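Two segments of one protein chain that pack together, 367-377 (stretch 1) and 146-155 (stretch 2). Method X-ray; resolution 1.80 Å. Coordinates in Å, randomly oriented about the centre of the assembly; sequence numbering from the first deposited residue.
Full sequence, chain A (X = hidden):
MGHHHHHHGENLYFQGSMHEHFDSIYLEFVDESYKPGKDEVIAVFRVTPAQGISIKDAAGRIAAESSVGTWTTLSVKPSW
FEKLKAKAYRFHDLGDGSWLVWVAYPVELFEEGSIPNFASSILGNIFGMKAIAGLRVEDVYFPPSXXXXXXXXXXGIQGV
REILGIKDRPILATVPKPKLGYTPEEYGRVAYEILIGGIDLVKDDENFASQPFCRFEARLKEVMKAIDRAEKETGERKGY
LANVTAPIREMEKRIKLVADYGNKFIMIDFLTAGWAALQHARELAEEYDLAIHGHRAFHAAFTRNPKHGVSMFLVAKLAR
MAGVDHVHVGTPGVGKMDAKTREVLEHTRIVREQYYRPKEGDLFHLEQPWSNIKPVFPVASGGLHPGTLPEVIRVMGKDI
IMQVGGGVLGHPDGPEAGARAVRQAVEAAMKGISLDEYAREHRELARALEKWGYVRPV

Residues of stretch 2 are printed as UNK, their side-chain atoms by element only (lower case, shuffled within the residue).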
# COMPACT_ATOMS: atom_id res chain seq x y z
N GLU A 367 -13.10 -21.77 -0.31
CA GLU A 367 -12.32 -22.86 0.26
C GLU A 367 -10.86 -22.66 -0.15
O GLU A 367 -10.59 -22.18 -1.26
CB GLU A 367 -12.92 -24.18 -0.24
CG GLU A 367 -11.98 -25.31 -0.39
CD GLU A 367 -12.70 -26.53 -0.92
OE1 GLU A 367 -13.83 -26.84 -0.46
OE2 GLU A 367 -12.13 -27.16 -1.84
N GLN A 368 -9.88 -22.98 0.75
CA GLN A 368 -8.46 -22.74 0.49
C GLN A 368 -7.58 -23.80 1.18
O GLN A 368 -7.35 -23.70 2.39
CB GLN A 368 -8.02 -21.33 0.92
CG GLN A 368 -6.53 -21.11 0.68
CD GLN A 368 -6.21 -20.98 -0.81
OE1 GLN A 368 -6.57 -19.96 -1.44
NE2 GLN A 368 -5.56 -21.96 -1.37
N PRO A 369 -7.04 -24.78 0.44
CA PRO A 369 -5.96 -25.61 1.02
C PRO A 369 -4.66 -24.82 1.07
O PRO A 369 -4.39 -23.93 0.26
CB PRO A 369 -5.84 -26.82 0.06
CG PRO A 369 -6.76 -26.52 -1.13
CD PRO A 369 -7.21 -25.04 -1.00
N TRP A 370 -3.83 -25.14 2.06
CA TRP A 370 -2.59 -24.40 2.28
C TRP A 370 -1.40 -25.33 2.18
O TRP A 370 -0.43 -25.22 2.94
CB TRP A 370 -2.62 -23.71 3.65
CG TRP A 370 -3.47 -22.50 3.73
CD1 TRP A 370 -4.71 -22.40 4.24
CD2 TRP A 370 -3.09 -21.20 3.32
NE1 TRP A 370 -5.17 -21.11 4.18
CE2 TRP A 370 -4.18 -20.34 3.61
CE3 TRP A 370 -1.95 -20.68 2.69
CZ2 TRP A 370 -4.16 -19.00 3.31
CZ3 TRP A 370 -1.93 -19.30 2.43
CH2 TRP A 370 -3.02 -18.50 2.74
N SER A 371 -1.47 -26.30 1.27
CA SER A 371 -0.37 -27.25 1.12
C SER A 371 0.97 -26.51 1.01
O SER A 371 1.08 -25.55 0.24
CB SER A 371 -0.64 -28.09 -0.12
OG SER A 371 -0.11 -29.37 0.05
N ASN A 372 1.94 -26.90 1.85
CA ASN A 372 3.29 -26.31 1.85
C ASN A 372 3.36 -24.85 2.35
O ASN A 372 4.28 -24.11 1.96
CB ASN A 372 3.92 -26.37 0.46
CG ASN A 372 3.93 -27.78 -0.08
OD1 ASN A 372 3.53 -28.03 -1.22
ND2 ASN A 372 4.31 -28.72 0.77
N ILE A 373 2.41 -24.35 3.11
CA ILE A 373 2.48 -22.98 3.64
C ILE A 373 2.23 -23.11 5.15
O ILE A 373 1.16 -23.52 5.54
CB ILE A 373 1.44 -22.04 3.00
CG1 ILE A 373 1.52 -21.99 1.44
CG2 ILE A 373 1.54 -20.64 3.62
CD1 ILE A 373 2.65 -21.25 0.89
N LYS A 374 3.23 -22.77 5.99
CA LYS A 374 3.11 -23.01 7.43
C LYS A 374 2.04 -22.09 8.00
O LYS A 374 1.74 -21.07 7.40
CB LYS A 374 4.43 -22.67 8.11
CG LYS A 374 5.55 -23.80 7.85
CD LYS A 374 6.88 -23.33 8.25
CE LYS A 374 7.90 -24.57 8.12
NZ LYS A 374 9.26 -24.11 8.33
N PRO A 375 1.42 -22.48 9.11
CA PRO A 375 0.46 -21.59 9.79
C PRO A 375 1.14 -20.39 10.44
O PRO A 375 2.30 -20.40 10.82
CB PRO A 375 -0.18 -22.49 10.84
CG PRO A 375 0.84 -23.53 11.11
CD PRO A 375 1.62 -23.77 9.82
N VAL A 376 0.34 -19.35 10.62
CA VAL A 376 0.77 -18.05 11.14
C VAL A 376 0.21 -17.91 12.56
O VAL A 376 -0.93 -18.27 12.79
CB VAL A 376 0.20 -16.94 10.22
CG1 VAL A 376 0.39 -15.60 10.87
CG2 VAL A 376 0.98 -17.04 8.84
N PHE A 377 0.95 -17.25 13.47
CA PHE A 377 0.41 -16.86 14.80
C PHE A 377 -0.52 -15.66 14.68
O PHE A 377 -0.06 -14.57 14.36
CB PHE A 377 1.54 -16.47 15.75
CG PHE A 377 1.92 -17.53 16.77
CD1 PHE A 377 0.96 -18.06 17.67
CD2 PHE A 377 3.23 -17.97 16.84
CE1 PHE A 377 1.32 -19.04 18.63
CE2 PHE A 377 3.59 -18.93 17.76
CZ PHE A 377 2.66 -19.49 18.64
N UNK A 146 -0.02 -22.22 -8.25
CA UNK A 146 0.35 -20.84 -8.04
C UNK A 146 0.73 -20.59 -6.59
O UNK A 146 1.72 -19.90 -6.31
c UNK A 146 0.57 -17.87 -8.93
c UNK A 146 -0.21 -15.70 -8.20
c UNK A 146 0.76 -16.46 -8.84
c UNK A 146 -1.49 -17.68 -7.77
c UNK A 146 -0.82 -19.98 -8.49
c UNK A 146 -0.57 -18.47 -8.40
c UNK A 146 -1.31 -16.29 -7.67
o UNK A 146 -0.11 -14.32 -8.05
N UNK A 147 -0.05 -21.16 -5.65
CA UNK A 147 0.20 -20.95 -4.23
C UNK A 147 1.60 -21.43 -3.85
O UNK A 147 2.31 -20.77 -3.10
c UNK A 147 -0.97 -20.01 -1.53
c UNK A 147 -0.88 -21.65 -3.39
c UNK A 147 -1.86 -22.27 -1.16
c UNK A 147 -0.80 -21.49 -1.88
N UNK A 148 2.05 -22.55 -4.44
CA UNK A 148 3.38 -23.01 -4.06
C UNK A 148 4.52 -22.18 -4.64
O UNK A 148 5.67 -22.48 -4.31
c UNK A 148 3.56 -24.78 -5.96
o UNK A 148 3.06 -27.10 -5.41
c UNK A 148 3.54 -26.31 -6.27
c UNK A 148 3.55 -24.50 -4.46
o UNK A 148 4.02 -26.73 -7.35
N UNK A 149 4.30 -21.14 -5.47
CA UNK A 149 5.42 -20.29 -5.84
C UNK A 149 5.78 -19.28 -4.75
O UNK A 149 6.75 -18.53 -4.90
c UNK A 149 5.11 -19.58 -7.17
c UNK A 149 4.70 -20.62 -8.22
o UNK A 149 4.05 -18.62 -7.04
N UNK A 150 5.00 -19.24 -3.65
CA UNK A 150 5.23 -18.35 -2.54
C UNK A 150 5.81 -19.14 -1.36
O UNK A 150 5.55 -20.35 -1.24
c UNK A 150 3.22 -14.62 -4.23
c UNK A 150 3.70 -15.47 -3.22
c UNK A 150 2.46 -17.33 -4.12
c UNK A 150 1.96 -16.47 -5.16
c UNK A 150 3.34 -16.83 -3.18
c UNK A 150 3.91 -17.70 -2.12
c UNK A 150 2.33 -15.12 -5.19
N UNK A 151 6.68 -18.54 -0.54
CA UNK A 151 7.40 -19.36 0.48
C UNK A 151 6.55 -19.67 1.69
O UNK A 151 6.75 -20.71 2.34
c UNK A 151 8.59 -18.49 0.90
c UNK A 151 8.11 -17.06 0.57
c UNK A 151 7.28 -17.20 -0.67
N UNK A 152 5.64 -18.76 2.01
CA UNK A 152 4.93 -18.81 3.28
C UNK A 152 5.86 -18.52 4.44
O UNK A 152 7.03 -18.11 4.26
N UNK A 153 5.36 -18.69 5.66
CA UNK A 153 6.16 -18.36 6.83
C UNK A 153 7.44 -19.19 6.87
O UNK A 153 7.48 -20.37 6.44
c UNK A 153 5.22 -18.70 8.02
c UNK A 153 3.96 -19.06 5.97
c UNK A 153 3.80 -18.61 7.43
N UNK A 154 8.51 -18.55 7.35
CA UNK A 154 9.81 -19.24 7.51
C UNK A 154 9.74 -20.20 8.69
O UNK A 154 10.26 -21.32 8.65
n UNK A 154 13.27 -18.29 8.45
c UNK A 154 10.90 -18.23 7.79
c UNK A 154 12.31 -18.85 7.71
o UNK A 154 12.52 -19.78 6.98
N UNK A 155 9.09 -19.76 9.75
CA UNK A 155 9.07 -20.49 11.03
C UNK A 155 7.69 -21.02 11.37
O UNK A 155 7.57 -22.20 11.73
c UNK A 155 11.92 -20.40 12.20
c UNK A 155 9.56 -19.61 12.17
c UNK A 155 11.05 -19.20 12.05
c UNK A 155 13.37 -20.01 11.98
n UNK A 155 14.19 -21.14 12.44
O HOH W 1 1.56 -27.18 -3.31
O HOH W 2 5.13 -23.06 -0.64
O HOH W 3 5.83 -21.84 4.89

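Position 146 has one carbon leading to a six-carbon ring that bears one oxygen. It lies out of reach of stretch 1. This is Y146.

Position 147 has four carbons, forked at the second. Its CA-to-CB bond points toward stretch 1, and the side chain sits among I373, W370 and the backbone of P369. This is L147. Its CG lies 4.1 Å from I373 CG1, and its CD1 lies 4.1 Å from W370 CZ3. CD2 comes within 3.3 Å of P369 O.

Position 148 has three carbons, the last carrying two oxygens, which marks a carboxylate. One oxygen reaches N372 through a water. It is E148. The carboxylate does not bond N372 directly. Water 1 donates to E148 OE1 at 2.6 Å and to N372 OD1 at 3.0 Å.

Position 149 has one carbon carrying an oxygen and a second carbon. Its CA-to-CB bond points away from stretch 1. This is T149, whose OG1 donates to Y146 O at 2.8 Å.

Position 150 has one carbon and then a six-carbon ring with no oxygen. The ring leads away from stretch 1. This is F150. Its backbone closes a type I turn, with F150 N 3.1 Å from L147 O.

Position 151 has three carbons closing a ring onto the backbone N. Its CA-to-CB bond points away. It is P151.

Position 152 has no side-chain atoms. It is G152. Its phi is positive, and an ideal CB would clash with I373 CG2 at 2.8 Å. Without one, G152 CA rests 3.9 Å from I373 CG2.

Position 153 again has three carbons closing onto N, but here the CA-to-CB bond points toward stretch 1. The ring carbons pack on I373, K374 and V376. It is P153. Its CD lies 3.7 Å from I373 CG2, and its CG lies 3.5 Å from V376 CG2.

Position 154 has two carbons, the second carrying one oxygen and one nitrogen. This amide is N154. Its CA-to-CB bond points away, while N154 O accepts a hydrogen bond from K374 NZ at 3.0 Å.

Position 155 has four carbons in a row ending in nitrogen. It is K155. Its CA-to-CB bond points away, but K155 O lies 3.7 Å from K374 CD.

The contact works mainly by apolar packing. I373 lies between L147 and P153, and G152 lets the backbones approach closely. K374 extends along stretch 2 to supply the one direct hydrogen bond. Waters bridge other polar groups: water 2 donates to F150 O and N372 O, while water 3 accepts from K374 N and donates to P151 O and P153 O.

Stretch 2, residues 146-155: YLETFPGPNK
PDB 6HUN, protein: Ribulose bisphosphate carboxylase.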